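Local coordinates for protein inorganic pyrophosphatase (Neisseria gonorrhoeae, PDB 5TEA) that probably catalyses the magnesium-dependent hydrolysis of inorganic pyrophosphate to two phosphate ions, working as a homohexamer, at residues Asn30-Gly35 with Phe59-Asn64; Thr63-Ile68 with Asp80-Thr85. One frame throughout, in Å; residues are numbered along the deposited sequence.

Contact 1 of 2, residues Asn30-Gly35 with Phe59-Asn64; sequences NEIPAG and FAKPTN
Where strand 25-32 runs out past the classic beta bulge that Glu-31 and Ile-32 form opposite Tyr-65, Ala-34 and Gly-35 are bonded to the loop 59-63 and the first residue of strand 64-67. The amide of Ala-34 donates to OD1 of Asn-64 at 2.9 Å, nearly straight (169°), with the donor standing above the side-chain carbonyl plane. OD1 also accepts from the amide of Leu-89, while ND2 donates to Thr-85 OG1 and Leu-83 O. One residue on, Gly-35 N donates to Lys-61 O at 2.8 Å, here within the carbonyl plane. Between these bonds CB of Ala-34 packs 3.5 Å from the carbonyl C of Thr-63. CB of Ala-60 touches Gly-35 O at 3.4 Å, and CG2 of Ile-32 meets CG of Lys-61 at 3.8 Å. The lysine chain bends at chi2 and chi3; its NZ is hydrogen-bonded to NE2 of His-146, and the lysine makes a cation-pi contact with Tyr-150, a predicted substrate-binding residue. Asn-30 OD1 lies 3.2 Å from CB of Asn-64, while its ND2 bonds to Ala-90 O. Buried Asn-64 OD1 thus takes two backbone N-H groups, joining the turn after strand 25-32, the start of strand 64-67 and Leu-89.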
loop_
_atom_site.group_PDB
_atom_site.type_symbol
_atom_site.label_atom_id
_atom_site.label_comp_id
_atom_site.label_asym_id
_atom_site.label_seq_id
_atom_site.Cartn_x
_atom_site.Cartn_y
_atom_site.Cartn_z
ATOM N N ASN B 30 -18.825 -6.623 7.744
ATOM C CA ASN B 30 -17.933 -6.695 6.591
ATOM C C ASN B 30 -17.093 -7.963 6.648
ATOM O O ASN B 30 -16.495 -8.279 7.690
ATOM C CB ASN B 30 -17.007 -5.477 6.511
ATOM C CG ASN B 30 -16.295 -5.380 5.164
ATOM O OD1 ASN B 30 -16.939 -5.299 4.119
ATOM N ND2 ASN B 30 -14.964 -5.389 5.186
ATOM N N GLU B 31 -17.037 -8.685 5.528
ATOM C CA GLU B 31 -16.184 -9.878 5.438
ATOM C C GLU B 31 -14.931 -9.677 4.600
ATOM O O GLU B 31 -13.872 -10.194 4.961
ATOM C CB GLU B 31 -16.966 -11.064 4.859
ATOM C CG GLU B 31 -18.157 -11.506 5.697
ATOM C CD GLU B 31 -19.177 -12.275 4.885
ATOM O OE1 GLU B 31 -19.424 -13.449 5.209
ATOM O OE2 GLU B 31 -19.743 -11.698 3.926
ATOM N N ILE B 32 -15.023 -8.981 3.464
ATOM C CA ILE B 32 -13.932 -8.905 2.502
ATOM C C ILE B 32 -13.653 -7.445 2.179
ATOM O O ILE B 32 -14.546 -6.742 1.701
ATOM C CB ILE B 32 -14.249 -9.653 1.195
ATOM C CG1 ILE B 32 -14.602 -11.120 1.460
ATOM C CG2 ILE B 32 -13.023 -9.578 0.266
ATOM C CD1 ILE B 32 -15.105 -11.866 0.177
ATOM N N PRO B 33 -12.431 -6.956 2.368
ATOM C CA PRO B 33 -12.088 -5.611 1.880
ATOM C C PRO B 33 -12.148 -5.529 0.363
ATOM O O PRO B 33 -11.732 -6.451 -0.345
ATOM C CB PRO B 33 -10.646 -5.416 2.366
ATOM C CG PRO B 33 -10.426 -6.495 3.421
ATOM C CD PRO B 33 -11.275 -7.632 2.986
ATOM N N ALA B 34 -12.652 -4.402 -0.135
ATOM C CA ALA B 34 -12.557 -4.121 -1.561
ATOM C C ALA B 34 -11.114 -4.269 -2.017
ATOM O O ALA B 34 -10.191 -3.876 -1.307
ATOM C CB ALA B 34 -13.028 -2.697 -1.856
ATOM N N GLY B 35 -10.927 -4.822 -3.214
ATOM C CA GLY B 35 -9.605 -5.045 -3.756
ATOM C C GLY B 35 -8.920 -6.323 -3.318
ATOM O O GLY B 35 -7.809 -6.601 -3.789
ATOM N N PHE B 59 -9.775 -11.190 -10.331
ATOM C CA PHE B 59 -11.141 -11.075 -9.833
ATOM C C PHE B 59 -11.178 -10.604 -8.379
ATOM O O PHE B 59 -11.965 -11.100 -7.571
ATOM C CB PHE B 59 -11.880 -12.403 -9.984
ATOM C CG PHE B 59 -12.052 -12.849 -11.415
ATOM C CD1 PHE B 59 -12.455 -11.949 -12.391
ATOM C CD2 PHE B 59 -11.793 -14.166 -11.787
ATOM C CE1 PHE B 59 -12.631 -12.347 -13.700
ATOM C CE2 PHE B 59 -11.968 -14.576 -13.105
ATOM C CZ PHE B 59 -12.374 -13.666 -14.067
ATOM N N ALA B 60 -10.340 -9.629 -8.029
ATOM C CA ALA B 60 -10.453 -8.995 -6.721
ATOM C C ALA B 60 -11.834 -8.368 -6.579
ATOM O O ALA B 60 -12.430 -7.907 -7.558
ATOM C CB ALA B 60 -9.376 -7.924 -6.534
ATOM N N LYS B 61 -12.359 -8.380 -5.361
ATOM C CA LYS B 61 -13.696 -7.832 -5.137
ATOM C C LYS B 61 -13.724 -6.351 -5.502
ATOM O O LYS B 61 -12.860 -5.589 -5.044
ATOM C CB LYS B 61 -14.133 -8.007 -3.681
ATOM C CG LYS B 61 -14.456 -9.430 -3.283
ATOM C CD LYS B 61 -15.611 -9.999 -4.114
ATOM C CE LYS B 61 -15.366 -11.462 -4.499
ATOM N NZ LYS B 61 -16.308 -11.949 -5.559
ATOM N N PRO B 62 -14.698 -5.899 -6.307
ATOM C CA PRO B 62 -14.735 -4.476 -6.680
ATOM C C PRO B 62 -15.299 -3.572 -5.597
ATOM O O PRO B 62 -15.086 -2.351 -5.669
ATOM C CB PRO B 62 -15.637 -4.467 -7.931
ATOM C CG PRO B 62 -16.560 -5.650 -7.723
ATOM C CD PRO B 62 -15.715 -6.689 -7.027
ATOM N N THR B 63 -16.031 -4.117 -4.623
ATOM C CA THR B 63 -16.520 -3.374 -3.464
ATOM C C THR B 63 -16.186 -4.181 -2.225
ATOM O O THR B 63 -15.781 -5.332 -2.320
ATOM C CB THR B 63 -18.039 -3.159 -3.505
ATOM O OG1 THR B 63 -18.686 -4.409 -3.220
ATOM C CG2 THR B 63 -18.477 -2.665 -4.890
ATOM N N ASN B 64 -16.392 -3.594 -1.049
ATOM C CA ASN B 64 -16.355 -4.424 0.147
ATOM C C ASN B 64 -17.513 -5.410 0.078
ATOM O O ASN B 64 -18.528 -5.155 -0.579
ATOM C CB ASN B 64 -16.445 -3.572 1.414
ATOM C CG ASN B 64 -15.410 -2.480 1.447
ATOM O OD1 ASN B 64 -14.218 -2.734 1.703
ATOM N ND2 ASN B 64 -15.845 -1.248 1.207
#

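Contact 2 of 2, residues Thr63-Ile68 with Asp80-Thr85; sequences TNYGFI and DVLLVT. With CA (calcium ion), chain I.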
loop_
_atom_site.group_PDB
_atom_site.type_symbol
_atom_site.label_atom_id
_atom_site.label_comp_id
_atom_site.label_asym_id
_atom_site.label_seq_id
_atom_site.Cartn_x
_atom_site.Cartn_y
_atom_site.Cartn_z
ATOM N N THR B 63 -16.031 -4.117 -4.623
ATOM C CA THR B 63 -16.520 -3.374 -3.464
ATOM C C THR B 63 -16.186 -4.181 -2.225
ATOM O O THR B 63 -15.781 -5.332 -2.320
ATOM C CB THR B 63 -18.039 -3.159 -3.505
ATOM O OG1 THR B 63 -18.686 -4.409 -3.220
ATOM C CG2 THR B 63 -18.477 -2.665 -4.890
ATOM N N ASN B 64 -16.392 -3.594 -1.049
ATOM C CA ASN B 64 -16.355 -4.424 0.147
ATOM C C ASN B 64 -17.513 -5.410 0.078
ATOM O O ASN B 64 -18.528 -5.155 -0.579
ATOM C CB ASN B 64 -16.445 -3.572 1.414
ATOM C CG ASN B 64 -15.410 -2.480 1.447
ATOM O OD1 ASN B 64 -14.218 -2.734 1.703
ATOM N ND2 ASN B 64 -15.845 -1.248 1.207
ATOM N N TYR B 65 -17.350 -6.552 0.743
ATOM C CA TYR B 65 -18.334 -7.624 0.681
ATOM C C TYR B 65 -18.716 -8.030 2.095
ATOM O O TYR B 65 -17.842 -8.339 2.909
ATOM C CB TYR B 65 -17.762 -8.822 -0.083
ATOM C CG TYR B 65 -18.771 -9.837 -0.566
ATOM C CD1 TYR B 65 -19.379 -9.705 -1.815
ATOM C CD2 TYR B 65 -19.080 -10.957 0.198
ATOM C CE1 TYR B 65 -20.284 -10.642 -2.269
ATOM C CE2 TYR B 65 -19.983 -11.907 -0.260
ATOM C CZ TYR B 65 -20.577 -11.739 -1.494
ATOM O OH TYR B 65 -21.466 -12.672 -1.969
ATOM N N GLY B 66 -20.011 -8.023 2.397
ATOM C CA GLY B 66 -20.430 -8.401 3.737
ATOM C C GLY B 66 -21.771 -9.100 3.801
ATOM O O GLY B 66 -22.263 -9.593 2.784
ATOM N N PHE B 67 -22.396 -9.130 4.980
ATOM C CA PHE B 67 -23.710 -9.756 5.088
ATOM C C PHE B 67 -24.560 -9.010 6.104
ATOM O O PHE B 67 -24.062 -8.224 6.910
ATOM C CB PHE B 67 -23.611 -11.233 5.479
ATOM C CG PHE B 67 -23.152 -11.471 6.895
ATOM C CD1 PHE B 67 -21.792 -11.479 7.211
ATOM C CD2 PHE B 67 -24.068 -11.718 7.906
ATOM C CE1 PHE B 67 -21.362 -11.717 8.510
ATOM C CE2 PHE B 67 -23.637 -11.949 9.215
ATOM C CZ PHE B 67 -22.284 -11.952 9.512
ATOM N N ILE B 68 -25.858 -9.284 6.061
ATOM C CA ILE B 68 -26.817 -8.734 7.015
ATOM C C ILE B 68 -27.082 -9.794 8.079
ATOM O O ILE B 68 -27.524 -10.904 7.734
ATOM C CB ILE B 68 -28.129 -8.322 6.327
ATOM C CG1 ILE B 68 -27.878 -7.327 5.184
ATOM C CG2 ILE B 68 -29.075 -7.732 7.351
ATOM C CD1 ILE B 68 -29.146 -7.031 4.352
ATOM N N ASP B 80 -26.153 -11.340 1.218
ATOM C CA ASP B 80 -24.881 -10.679 0.984
ATOM C C ASP B 80 -25.069 -9.182 0.771
ATOM O O ASP B 80 -26.154 -8.708 0.421
ATOM C CB ASP B 80 -24.172 -11.258 -0.234
ATOM C CG ASP B 80 -24.059 -12.752 -0.186
ATOM O OD1 ASP B 80 -23.605 -13.310 0.843
ATOM O OD2 ASP B 80 -24.416 -13.355 -1.210
ATOM N N VAL B 81 -23.983 -8.439 0.986
ATOM C CA VAL B 81 -23.959 -6.981 0.888
ATOM C C VAL B 81 -22.746 -6.551 0.077
ATOM O O VAL B 81 -21.626 -7.000 0.350
ATOM C CB VAL B 81 -23.911 -6.305 2.272
ATOM C CG1 VAL B 81 -23.805 -4.774 2.119
ATOM C CG2 VAL B 81 -25.144 -6.670 3.093
ATOM N N LEU B 82 -22.978 -5.690 -0.919
ATOM C CA LEU B 82 -21.940 -4.929 -1.600
ATOM C C LEU B 82 -21.893 -3.549 -0.946
ATOM O O LEU B 82 -22.816 -2.750 -1.113
ATOM C CB LEU B 82 -22.246 -4.829 -3.095
ATOM C CG LEU B 82 -22.543 -6.177 -3.778
ATOM C CD1 LEU B 82 -22.771 -5.991 -5.276
ATOM C CD2 LEU B 82 -21.390 -7.171 -3.541
ATOM N N LEU B 83 -20.829 -3.279 -0.183
ATOM C CA LEU B 83 -20.684 -2.033 0.558
ATOM C C LEU B 83 -19.638 -1.178 -0.138
ATOM O O LEU B 83 -18.462 -1.564 -0.205
ATOM C CB LEU B 83 -20.282 -2.304 2.006
ATOM C CG LEU B 83 -20.051 -1.051 2.862
ATOM C CD1 LEU B 83 -21.393 -0.412 3.218
ATOM C CD2 LEU B 83 -19.253 -1.406 4.112
ATOM N N VAL B 84 -20.061 -0.034 -0.657
ATOM C CA VAL B 84 -19.214 0.822 -1.482
ATOM C C VAL B 84 -18.591 1.901 -0.603
ATOM O O VAL B 84 -19.300 2.656 0.064
ATOM C CB VAL B 84 -20.014 1.441 -2.636
ATOM C CG1 VAL B 84 -19.157 2.429 -3.438
ATOM C CG2 VAL B 84 -20.593 0.320 -3.533
ATOM N N THR B 85 -17.261 1.968 -0.595
ATOM C CA THR B 85 -16.519 3.007 0.103
ATOM C C THR B 85 -15.374 3.460 -0.791
ATOM O O THR B 85 -14.975 2.757 -1.721
ATOM C CB THR B 85 -15.913 2.529 1.444
ATOM O OG1 THR B 85 -15.013 1.443 1.198
ATOM C CG2 THR B 85 -16.985 2.087 2.446
HETATM CA CA CA I . -26.179 -15.205 -0.448
HETATM O O HOH W 1 -21.388 -15.124 -1.063
HETATM O O HOH W 2 -27.512 -13.237 -0.787
HETATM O O HOH W 3 -24.260 -15.558 -0.881
#
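Tyr-65 and Asp-80 meet at the metal-site end of an antiparallel strand pair, 64-67 with 80-83. From CB, the tyrosine leaves with CG anti to the backbone N (chi1 -163°), which places CG 4.1 Å from Val-81 O. CD1 packs against CD2 of Leu-82 at 3.7 Å, and across the ring CE2 nears OD1 of Asp-80; both neighbours approach obliquely, from the same side of the ring plane. Farther out, CZ lies 3.8 Å from CB of Asp-80, with ring and carboxylate planes 35° apart. At the tip, OH is 3.1 Å from Asp-80 OD2, is bonded to a water and has a weak bond with Lys-114. OD2 itself binds the calcium ion at 2.7 Å and accepts from Lys-114; Asp-73, Asp-77, Glu-78 and Asp-112 also bind this calcium. Tyr-65 is predicted to bind substrate and Asp-80 two magnesium ions, so the calcium probably occupies a magnesium position.

Gly-66 and Val-81 form a hydrogen-bonded pair, as do Asn-64 and Leu-83, although the bond from Asn-64 N is weak. ND2 of Asn-64 reinforces that end, donating to Leu-83 O and, in its amide plane, to Thr-85 OG1 at 2.8 Å, which is also hydrogen-bonded to Gln-87 O. Leu-83 N and Thr-63 OG1 reach Asn-64 O from opposite faces of its carbonyl plane. CG2 of Val-81 meets CG1 of Ile-68 at 3.5 Å. Helix 137-149 packs on Thr-63, Tyr-65 and Leu-82 through Ile-143 and Phe-147, strand 25-32 flanks strand 64-67, and strand 110-119 lies parallel beside strand 80-83.

From the N terminus, strand 25-32 comes first; contact 1 then closes a long excursion in which the hairpin 38-43/48-54 is built before the chain returns at 59-64. Contact 2 begins on Thr-63 and Asn-64, where contact 1 ends, and closes a shorter connection without helix or strand that carries Asp-73, Asp-77 and Glu-78 of the calcium site. The two loops follow one another, sharing those two residues, and neither encloses the other. Strand 64-67 is the common member: Tyr-65 O lies 2.8 Å from Glu-31 N and 2.9 Å from Ile-32 N, probable hydrogen bonds that bring strand 25-32 into the same sheet as the pair of contact 2.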